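Putative hemin storage protein (Bordetella bronchiseptica, PDB 6AU1) cleaves deacetylated poly-beta-1,6-N-acetylglucosamine through the glycoside hydrolase domain that makes up this chain, an activity able to disrupt bacterial biofilms. Local coordinates at residues 228-240 against 251-265. Sequence-based numbering, arbitrary orientation.
With EDO (1,2-ethanediol), chain G.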
ATOM      1  N   ASP A 228      13.783  -8.832 -12.275  1.00 69.15           N
ATOM      2  CA  ASP A 228      13.963  -8.617 -10.844  1.00 66.58           C
ATOM      3  C   ASP A 228      13.147  -7.426 -10.328  1.00 56.30           C
ATOM      4  O   ASP A 228      13.641  -6.623  -9.537  1.00 58.07           O
ATOM      5  CB  ASP A 228      15.446  -8.410 -10.522  1.00 72.09           C
ATOM      6  CG  ASP A 228      16.310  -9.575 -10.973  1.00 77.45           C
ATOM      7  OD1 ASP A 228      16.547 -10.495 -10.161  1.00 79.03           O
ATOM      8  OD2 ASP A 228      16.753  -9.572 -12.142  1.00 78.04           O
ATOM      9  N   MET A 229      11.904  -7.312 -10.784  1.00 48.35           N
ATOM     10  CA  MET A 229      10.982  -6.318 -10.234  1.00 43.43           C
ATOM     11  C   MET A 229      10.411  -6.829  -8.911  1.00 42.96           C
ATOM     12  O   MET A 229       9.556  -7.711  -8.894  1.00 48.91           O
ATOM     13  CB  MET A 229       9.861  -6.008 -11.230  1.00 41.58           C
ATOM     14  CG  MET A 229       8.799  -5.020 -10.736  1.00 42.83           C
ATOM     15  SD  MET A 229       9.431  -3.375 -10.319  1.00 43.22           S
ATOM     16  CE  MET A 229      10.393  -2.987 -11.769  1.00 35.44           C
ATOM     17  N   VAL A 230      10.896  -6.270  -7.808  1.00 30.63           N
ATOM     18  CA  VAL A 230      10.466  -6.673  -6.474  1.00 28.37           C
ATOM     19  C   VAL A 230       9.082  -6.121  -6.188  1.00 30.18           C
ATOM     20  O   VAL A 230       8.787  -4.994  -6.564  1.00 25.51           O
ATOM     21  CB  VAL A 230      11.440  -6.169  -5.401  1.00 28.69           C
ATOM     22  CG1 VAL A 230      11.079  -6.726  -4.032  1.00 32.33           C
ATOM     23  CG2 VAL A 230      12.869  -6.534  -5.776  1.00 37.20           C
ATOM     24  N   VAL A 231       8.225  -6.906  -5.544  1.00 23.97           N
ATOM     25  CA  VAL A 231       6.909  -6.386  -5.171  1.00 21.68           C
ATOM     26  C   VAL A 231       6.584  -6.560  -3.690  1.00 19.99           C
ATOM     27  O   VAL A 231       6.908  -7.578  -3.067  1.00 20.95           O
ATOM     28  CB  VAL A 231       5.763  -7.037  -6.010  1.00 22.77           C
ATOM     29  CG1 VAL A 231       5.923  -6.677  -7.495  1.00 24.23           C
ATOM     30  CG2 VAL A 231       5.708  -8.556  -5.807  1.00 23.31           C
ATOM     31  N   ALA A 232       5.942  -5.540  -3.133  1.00 18.56           N
ATOM     32  CA  ALA A 232       5.419  -5.585  -1.773  1.00 17.04           C
ATOM     33  C   ALA A 232       3.959  -5.174  -1.806  1.00 17.06           C
ATOM     34  O   ALA A 232       3.521  -4.516  -2.757  1.00 16.64           O
ATOM     35  CB  ALA A 232       6.215  -4.663  -0.849  1.00 17.59           C
ATOM     36  N   ARG A 233       3.202  -5.557  -0.789  1.00 14.47           N
ATOM     37  CA  ARG A 233       1.820  -5.081  -0.689  1.00 14.03           C
ATOM     38  C   ARG A 233       1.490  -4.752   0.760  1.00 15.35           C
ATOM     39  O   ARG A 233       1.895  -5.475   1.665  1.00 14.96           O
ATOM     40  CB  ARG A 233       0.841  -6.124  -1.245  1.00 16.30           C
ATOM     41  CG  ARG A 233      -0.647  -5.669  -1.190  1.00 13.15           C
ATOM     42  CD  ARG A 233      -1.551  -6.586  -2.019  1.00 13.48           C
ATOM     43  NE  ARG A 233      -2.965  -6.370  -1.703  1.00 14.52           N
ATOM     44  CZ  ARG A 233      -3.931  -7.241  -1.984  1.00 15.25           C
ATOM     45  NH1 ARG A 233      -3.644  -8.377  -2.624  1.00 16.15           N
ATOM     46  NH2 ARG A 233      -5.182  -6.984  -1.607  1.00 13.30           N
ATOM     47  N   ASN A 234       0.773  -3.650   0.978  1.00 13.94           N
ATOM     48  CA  ASN A 234       0.286  -3.304   2.313  1.00 14.29           C
ATOM     49  C   ASN A 234      -0.758  -4.297   2.808  1.00 16.71           C
ATOM     50  O   ASN A 234      -1.716  -4.624   2.090  1.00 14.27           O
ATOM     51  CB  ASN A 234      -0.344  -1.903   2.337  1.00 12.16           C
ATOM     52  CG  ASN A 234       0.676  -0.789   2.282  1.00 15.91           C
ATOM     53  OD1 ASN A 234       0.507   0.154   1.524  1.00 18.73           O
ATOM     54  ND2 ASN A 234       1.712  -0.868   3.119  1.00 16.75           N
ATOM     55  N   LEU A 235      -0.577  -4.742   4.046  1.00 15.26           N
ATOM     56  CA  LEU A 235      -1.500  -5.666   4.701  1.00 13.85           C
ATOM     57  C   LEU A 235      -1.982  -5.038   6.002  1.00 15.98           C
ATOM     58  O   LEU A 235      -1.170  -4.565   6.811  1.00 14.69           O
ATOM     59  CB  LEU A 235      -0.803  -7.008   4.984  1.00 13.78           C
ATOM     60  CG  LEU A 235      -1.558  -8.057   5.809  1.00 11.92           C
ATOM     61  CD1 LEU A 235      -2.855  -8.480   5.108  1.00 15.41           C
ATOM     62  CD2 LEU A 235      -0.661  -9.259   6.044  1.00 14.86           C
ATOM     63  N   TYR A 236      -3.294  -5.029   6.197  1.00 14.06           N
ATOM     64  CA  TYR A 236      -3.873  -4.564   7.455  1.00 15.12           C
ATOM     65  C   TYR A 236      -3.614  -5.554   8.596  1.00 16.59           C
ATOM     66  O   TYR A 236      -3.499  -6.756   8.371  1.00 15.86           O
ATOM     67  CB  TYR A 236      -5.374  -4.355   7.293  1.00 12.92           C
ATOM     68  CG  TYR A 236      -5.750  -3.043   6.652  1.00 14.60           C
ATOM     69  CD1 TYR A 236      -5.799  -1.872   7.407  1.00 16.64           C
ATOM     70  CD2 TYR A 236      -6.063  -2.967   5.299  1.00 14.79           C
ATOM     71  CE1 TYR A 236      -6.147  -0.660   6.827  1.00 19.49           C
ATOM     72  CE2 TYR A 236      -6.419  -1.753   4.712  1.00 13.93           C
ATOM     73  CZ  TYR A 236      -6.455  -0.611   5.482  1.00 19.06           C
ATOM     74  OH  TYR A 236      -6.807   0.593   4.910  1.00 20.52           O
ATOM     75  N   ALA A 237      -3.562  -5.046   9.824  1.00 16.62           N
ATOM     76  CA  ALA A 237      -3.261  -5.889  10.980  1.00 16.36           C
ATOM     77  C   ALA A 237      -4.417  -6.803  11.383  1.00 16.10           C
ATOM     78  O   ALA A 237      -4.179  -7.884  11.914  1.00 17.50           O
ATOM     79  CB  ALA A 237      -2.858  -5.029  12.163  1.00 17.62           C
ATOM     80  N   GLN A 238      -5.664  -6.382  11.174  1.00 15.65           N
ATOM     81  CA  GLN A 238      -6.771  -7.202  11.685  1.00 15.49           C
ATOM     82  C   GLN A 238      -6.797  -8.626  11.070  1.00 20.81           C
ATOM     83  O   GLN A 238      -6.969  -9.602  11.806  1.00 19.88           O
ATOM     84  CB  GLN A 238      -8.122  -6.482  11.482  1.00 17.85           C
ATOM     85  CG  GLN A 238      -9.264  -7.066  12.284  1.00 25.22           C
ATOM     86  CD  GLN A 238     -10.554  -6.247  12.200  1.00 35.61           C
ATOM     87  OE1 GLN A 238     -10.553  -5.087  11.773  1.00 32.31           O
ATOM     88  NE2 GLN A 238     -11.664  -6.855  12.617  1.00 39.46           N
ATOM     89  N   PRO A 239      -6.600  -8.763   9.740  1.00 20.71           N
ATOM     90  CA  PRO A 239      -6.538 -10.133   9.200  1.00 19.89           C
ATOM     91  C   PRO A 239      -5.401 -11.002   9.762  1.00 20.75           C
ATOM     92  O   PRO A 239      -5.467 -12.223   9.662  1.00 21.44           O
ATOM     93  CB  PRO A 239      -6.332  -9.908   7.694  1.00 22.39           C
ATOM     94  CG  PRO A 239      -6.901  -8.563   7.428  1.00 23.44           C
ATOM     95  CD  PRO A 239      -6.623  -7.747   8.661  1.00 17.19           C
ATOM     96  N   VAL A 240      -4.372 -10.383  10.333  1.00 18.60           N
ATOM     97  CA  VAL A 240      -3.289 -11.126  10.969  1.00 16.22           C
ATOM     98  C   VAL A 240      -3.662 -11.504  12.407  1.00 18.92           C
ATOM     99  O   VAL A 240      -3.523 -12.659  12.819  1.00 21.61           O
ATOM    100  CB  VAL A 240      -1.993 -10.305  10.959  1.00 17.08           C
ATOM    101  CG1 VAL A 240      -0.843 -11.090  11.620  1.00 20.24           C
ATOM    102  CG2 VAL A 240      -1.648  -9.895   9.530  1.00 20.00           C
ATOM    103  N   GLN A 251      -7.910  -9.622   2.264  1.00 15.46           N
ATOM    104  CA  GLN A 251      -6.458  -9.751   2.421  1.00 15.73           C
ATOM    105  C   GLN A 251      -6.165 -10.897   3.379  1.00 17.29           C
ATOM    106  O   GLN A 251      -7.002 -11.228   4.205  1.00 18.12           O
ATOM    107  CB  GLN A 251      -5.840  -8.464   2.963  1.00 13.37           C
ATOM    108  CG  GLN A 251      -6.161  -7.201   2.174  1.00 13.33           C
ATOM    109  CD  GLN A 251      -5.440  -5.996   2.735  1.00 16.04           C
ATOM    110  OE1 GLN A 251      -5.007  -6.002   3.880  1.00 16.00           O
ATOM    111  NE2 GLN A 251      -5.306  -4.952   1.926  1.00 16.12           N
ATOM    112  N   SER A 252      -4.967 -11.472   3.288  1.00 17.18           N
ATOM    113  CA  SER A 252      -4.613 -12.673   4.052  1.00 18.17           C
ATOM    114  C   SER A 252      -3.104 -12.758   4.212  1.00 18.95           C
ATOM    115  O   SER A 252      -2.388 -12.579   3.242  1.00 19.44           O
ATOM    116  CB  SER A 252      -5.124 -13.933   3.343  1.00 19.98           C
ATOM    117  OG  SER A 252      -4.450 -15.084   3.788  1.00 27.56           O
ATOM    118  N   LEU A 253      -2.616 -13.041   5.418  1.00 20.35           N
ATOM    119  CA  LEU A 253      -1.168 -13.117   5.610  1.00 17.95           C
ATOM    120  C   LEU A 253      -0.549 -14.322   4.887  1.00 19.79           C
ATOM    121  O   LEU A 253       0.434 -14.149   4.167  1.00 20.54           O
ATOM    122  CB  LEU A 253      -0.811 -13.140   7.100  1.00 19.93           C
ATOM    123  CG  LEU A 253       0.679 -13.308   7.408  1.00 22.67           C
ATOM    124  CD1 LEU A 253       1.513 -12.215   6.721  1.00 21.18           C
ATOM    125  CD2 LEU A 253       0.904 -13.296   8.908  1.00 26.79           C
ATOM    126  N   PRO A 254      -1.117 -15.536   5.049  1.00 21.87           N
ATOM    127  CA  PRO A 254      -0.502 -16.676   4.346  1.00 26.12           C
ATOM    128  C   PRO A 254      -0.452 -16.511   2.828  1.00 23.87           C
ATOM    129  O   PRO A 254       0.561 -16.851   2.206  1.00 22.93           O
ATOM    130  CB  PRO A 254      -1.418 -17.852   4.710  1.00 30.04           C
ATOM    131  CG  PRO A 254      -2.069 -17.454   5.962  1.00 30.30           C
ATOM    132  CD  PRO A 254      -2.221 -15.977   5.927  1.00 22.56           C
ATOM    133  N   GLU A 255      -1.538 -16.010   2.246  1.00 22.84           N
ATOM    134  CA  GLU A 255      -1.608 -15.844   0.801  1.00 21.78           C
ATOM    135  C   GLU A 255      -0.664 -14.734   0.335  1.00 21.52           C
ATOM    136  O   GLU A 255      -0.061 -14.844  -0.732  1.00 21.20           O
ATOM    137  CB  GLU A 255      -3.040 -15.541   0.357  1.00 23.04           C
ATOM    138  CG  GLU A 255      -4.013 -16.699   0.590  1.00 28.64           C
ATOM    139  CD  GLU A 255      -3.634 -17.943  -0.193  1.00 43.65           C
ATOM    140  OE1 GLU A 255      -3.215 -17.808  -1.362  1.00 44.99           O
ATOM    141  OE2 GLU A 255      -3.747 -19.057   0.361  1.00 46.07           O
ATOM    142  N   PHE A 256      -0.540 -13.675   1.128  1.00 18.17           N
ATOM    143  CA  PHE A 256       0.385 -12.589   0.788  1.00 19.41           C
ATOM    144  C   PHE A 256       1.813 -13.101   0.819  1.00 21.13           C
ATOM    145  O   PHE A 256       2.621 -12.782  -0.064  1.00 21.66           O
ATOM    146  CB  PHE A 256       0.256 -11.399   1.749  1.00 15.68           C
ATOM    147  CG  PHE A 256      -0.826 -10.403   1.379  1.00 15.41           C
ATOM    148  CD1 PHE A 256      -2.005 -10.810   0.773  1.00 16.40           C
ATOM    149  CD2 PHE A 256      -0.654  -9.056   1.663  1.00 17.78           C
ATOM    150  CE1 PHE A 256      -2.999  -9.873   0.445  1.00 15.88           C
ATOM    151  CE2 PHE A 256      -1.640  -8.118   1.329  1.00 17.05           C
ATOM    152  CZ  PHE A 256      -2.817  -8.540   0.737  1.00 17.28           C
ATOM    153  N   LEU A 257       2.129 -13.897   1.837  1.00 18.01           N
ATOM    154  CA  LEU A 257       3.493 -14.400   1.985  1.00 19.09           C
ATOM    155  C   LEU A 257       3.883 -15.286   0.811  1.00 26.46           C
ATOM    156  O   LEU A 257       5.062 -15.369   0.454  1.00 26.85           O
ATOM    157  CB  LEU A 257       3.653 -15.177   3.299  1.00 23.40           C
ATOM    158  CG  LEU A 257       3.727 -14.345   4.584  1.00 24.85           C
ATOM    159  CD1 LEU A 257       3.588 -15.237   5.819  1.00 27.22           C
ATOM    160  CD2 LEU A 257       5.022 -13.532   4.638  1.00 23.52           C
ATOM    161  N   LYS A 258       2.891 -15.948   0.216  1.00 24.22           N
ATOM    162  CA  LYS A 258       3.143 -16.843  -0.901  1.00 27.21           C
ATOM    163  C   LYS A 258       3.384 -16.093  -2.207  1.00 22.70           C
ATOM    164  O   LYS A 258       4.005 -16.631  -3.128  1.00 27.77           O
ATOM    165  CB  LYS A 258       1.971 -17.818  -1.076  1.00 32.79           C
ATOM    166  CG  LYS A 258       1.953 -18.956  -0.070  1.00 40.42           C
ATOM    167  CD  LYS A 258       0.611 -19.673  -0.058  1.00 49.01           C
ATOM    168  CE  LYS A 258       0.194 -20.124  -1.448  1.00 57.75           C
ATOM    169  NZ  LYS A 258      -1.115 -20.842  -1.416  1.00 62.62           N
ATOM    170  N   SER A 259       2.906 -14.857  -2.282  1.00 23.22           N
ATOM    171  CA  SER A 259       2.841 -14.161  -3.566  1.00 26.55           C
ATOM    172  C   SER A 259       3.695 -12.902  -3.688  1.00 24.22           C
ATOM    173  O   SER A 259       4.065 -12.515  -4.797  1.00 30.18           O
ATOM    174  CB  SER A 259       1.390 -13.797  -3.868  1.00 31.55           C
ATOM    175  OG  SER A 259       0.548 -14.931  -3.737  1.00 34.91           O
ATOM    176  N   TYR A 260       3.997 -12.249  -2.573  1.00 17.13           N
ATOM    177  CA  TYR A 260       4.788 -11.017  -2.643  1.00 16.66           C
ATOM    178  C   TYR A 260       6.186 -11.249  -2.100  1.00 17.70           C
ATOM    179  O   TYR A 260       6.399 -12.131  -1.276  1.00 20.21           O
ATOM    180  CB  TYR A 260       4.099  -9.873  -1.882  1.00 17.48           C
ATOM    181  CG  TYR A 260       2.724  -9.593  -2.435  1.00 16.93           C
ATOM    182  CD1 TYR A 260       2.570  -8.915  -3.632  1.00 17.08           C
ATOM    183  CD2 TYR A 260       1.580 -10.052  -1.782  1.00 17.18           C
ATOM    184  CE1 TYR A 260       1.313  -8.673  -4.157  1.00 17.77           C
ATOM    185  CE2 TYR A 260       0.331  -9.827  -2.300  1.00 16.93           C
ATOM    186  CZ  TYR A 260       0.198  -9.145  -3.485  1.00 17.43           C
ATOM    187  OH  TYR A 260      -1.050  -8.931  -4.012  1.00 18.98           O
ATOM    188  N   ASP A 261       7.146 -10.462  -2.576  1.00 18.56           N
ATOM    189  CA  ASP A 261       8.497 -10.575  -2.046  1.00 21.83           C
ATOM    190  C   ASP A 261       8.533 -10.109  -0.606  1.00 21.98           C
ATOM    191  O   ASP A 261       9.209 -10.712   0.236  1.00 24.13           O
ATOM    192  CB  ASP A 261       9.474  -9.774  -2.884  1.00 22.27           C
ATOM    193  CG  ASP A 261       9.558 -10.285  -4.294  1.00 24.91           C
ATOM    194  OD1 ASP A 261      10.110 -11.386  -4.480  1.00 28.24           O
ATOM    195  OD2 ASP A 261       9.065  -9.594  -5.207  1.00 24.29           O
ATOM    196  N   PHE A 262       7.787  -9.044  -0.331  1.00 16.13           N
ATOM    197  CA  PHE A 262       7.654  -8.518   1.018  1.00 17.70           C
ATOM    198  C   PHE A 262       6.217  -8.180   1.325  1.00 18.92           C
ATOM    199  O   PHE A 262       5.467  -7.733   0.453  1.00 18.95           O
ATOM    200  CB  PHE A 262       8.524  -7.275   1.210  1.00 15.66           C
ATOM    201  CG  PHE A 262       9.990  -7.556   1.079  1.00 17.46           C
ATOM    202  CD1 PHE A 262      10.653  -8.267   2.065  1.00 22.15           C
ATOM    203  CD2 PHE A 262      10.695  -7.132  -0.031  1.00 21.78           C
ATOM    204  CE1 PHE A 262      12.006  -8.533   1.950  1.00 21.80           C
ATOM    205  CE2 PHE A 262      12.038  -7.401  -0.152  1.00 31.52           C
ATOM    206  CZ  PHE A 262      12.691  -8.105   0.841  1.00 27.61           C
ATOM    207  N   VAL A 263       5.840  -8.406   2.576  1.00 17.14           N
ATOM    208  CA  VAL A 263       4.525  -8.016   3.071  1.00 14.68           C
ATOM    209  C   VAL A 263       4.705  -6.774   3.924  1.00 17.79           C
ATOM    210  O   VAL A 263       5.419  -6.822   4.933  1.00 19.91           O
ATOM    211  CB  VAL A 263       3.882  -9.135   3.904  1.00 18.02           C
ATOM    212  CG1 VAL A 263       2.562  -8.657   4.514  1.00 17.25           C
ATOM    213  CG2 VAL A 263       3.655 -10.368   3.043  1.00 19.36           C
ATOM    214  N   ALA A 264       4.108  -5.661   3.498  1.00 15.69           N
ATOM    215  CA  ALA A 264       4.224  -4.401   4.235  1.00 14.99           C
ATOM    216  C   ALA A 264       3.097  -4.311   5.254  1.00 14.78           C
ATOM    217  O   ALA A 264       2.041  -3.717   5.000  1.00 15.38           O
ATOM    218  CB  ALA A 264       4.195  -3.206   3.289  1.00 17.68           C
ATOM    219  N   LEU A 265       3.336  -4.896   6.417  1.00 15.12           N
ATOM    220  CA  LEU A 265       2.296  -5.036   7.429  1.00 15.42           C
ATOM    221  C   LEU A 265       2.145  -3.740   8.213  1.00 16.72           C
ATOM    222  O   LEU A 265       3.123  -3.221   8.749  1.00 17.80           O
ATOM    223  CB  LEU A 265       2.639  -6.200   8.360  1.00 15.04           C
ATOM    224  CG  LEU A 265       1.737  -6.436   9.565  1.00 15.58           C
ATOM    225  CD1 LEU A 265       0.306  -6.702   9.137  1.00 16.95           C
ATOM    226  CD2 LEU A 265       2.273  -7.626  10.368  1.00 19.64           C
TER
HETATM  227  C1  EDO G 705      -7.777   2.806   2.486  1.00 23.96           C
HETATM  228  O1  EDO G 705      -6.907   2.764   1.339  1.00 23.57           O
HETATM  229  C2  EDO G 705      -8.750   1.631   2.441  1.00 26.14           C
HETATM  230  O2  EDO G 705      -8.043   0.409   2.684  1.00 26.74           O
HETATM  231  O   HOH W   1      -4.524 -13.788   7.544  1.00 19.03           O
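Arg233 lays its extended side chain across two neighbouring rings, Tyr260 and Phe256. CB sits over the centre of the Tyr260 ring, 3.7 Å from its centroid, while Phe256 CZ lies over one face of the guanidinium, 3.2 Å from Arg233 CZ, with the two planes 39° apart. Arginine suits this buried place because its methylenes pack on rings while its N-H groups still find oxygens: NH1 donates in its own plane to Tyr260 OH (3.0 Å), which Thr213 also bonds.

On the opposite face of Phe256 from Tyr260 lies Leu235 CD1. With CG anti to the backbone N (chi1 173°), Leu235 rests CD2 against both Val263 CG1 and Leu253 CD1. One residue on, Tyr236 N donates almost straight (175°) to Gln251 OE1 at 3.0 Å; glutamine's extended chain carries its amide past Leu235, and NE2 bonds Ala163 O, which Arg233 NH2 also uses.

Parallel strand pairing sets this register, Ala264 N to Arg233 O (2.9 Å) and Leu235 N to Ala264 O; at its start Asp261 OD2 takes Val231 N (2.8 Å) through its anti lone pair. Strand 230-235, covering helix 253-259 and strand 262-266 form a right-handed beta-alpha-beta crossover, the repeating element of a TIM-barrel glycoside hydrolase.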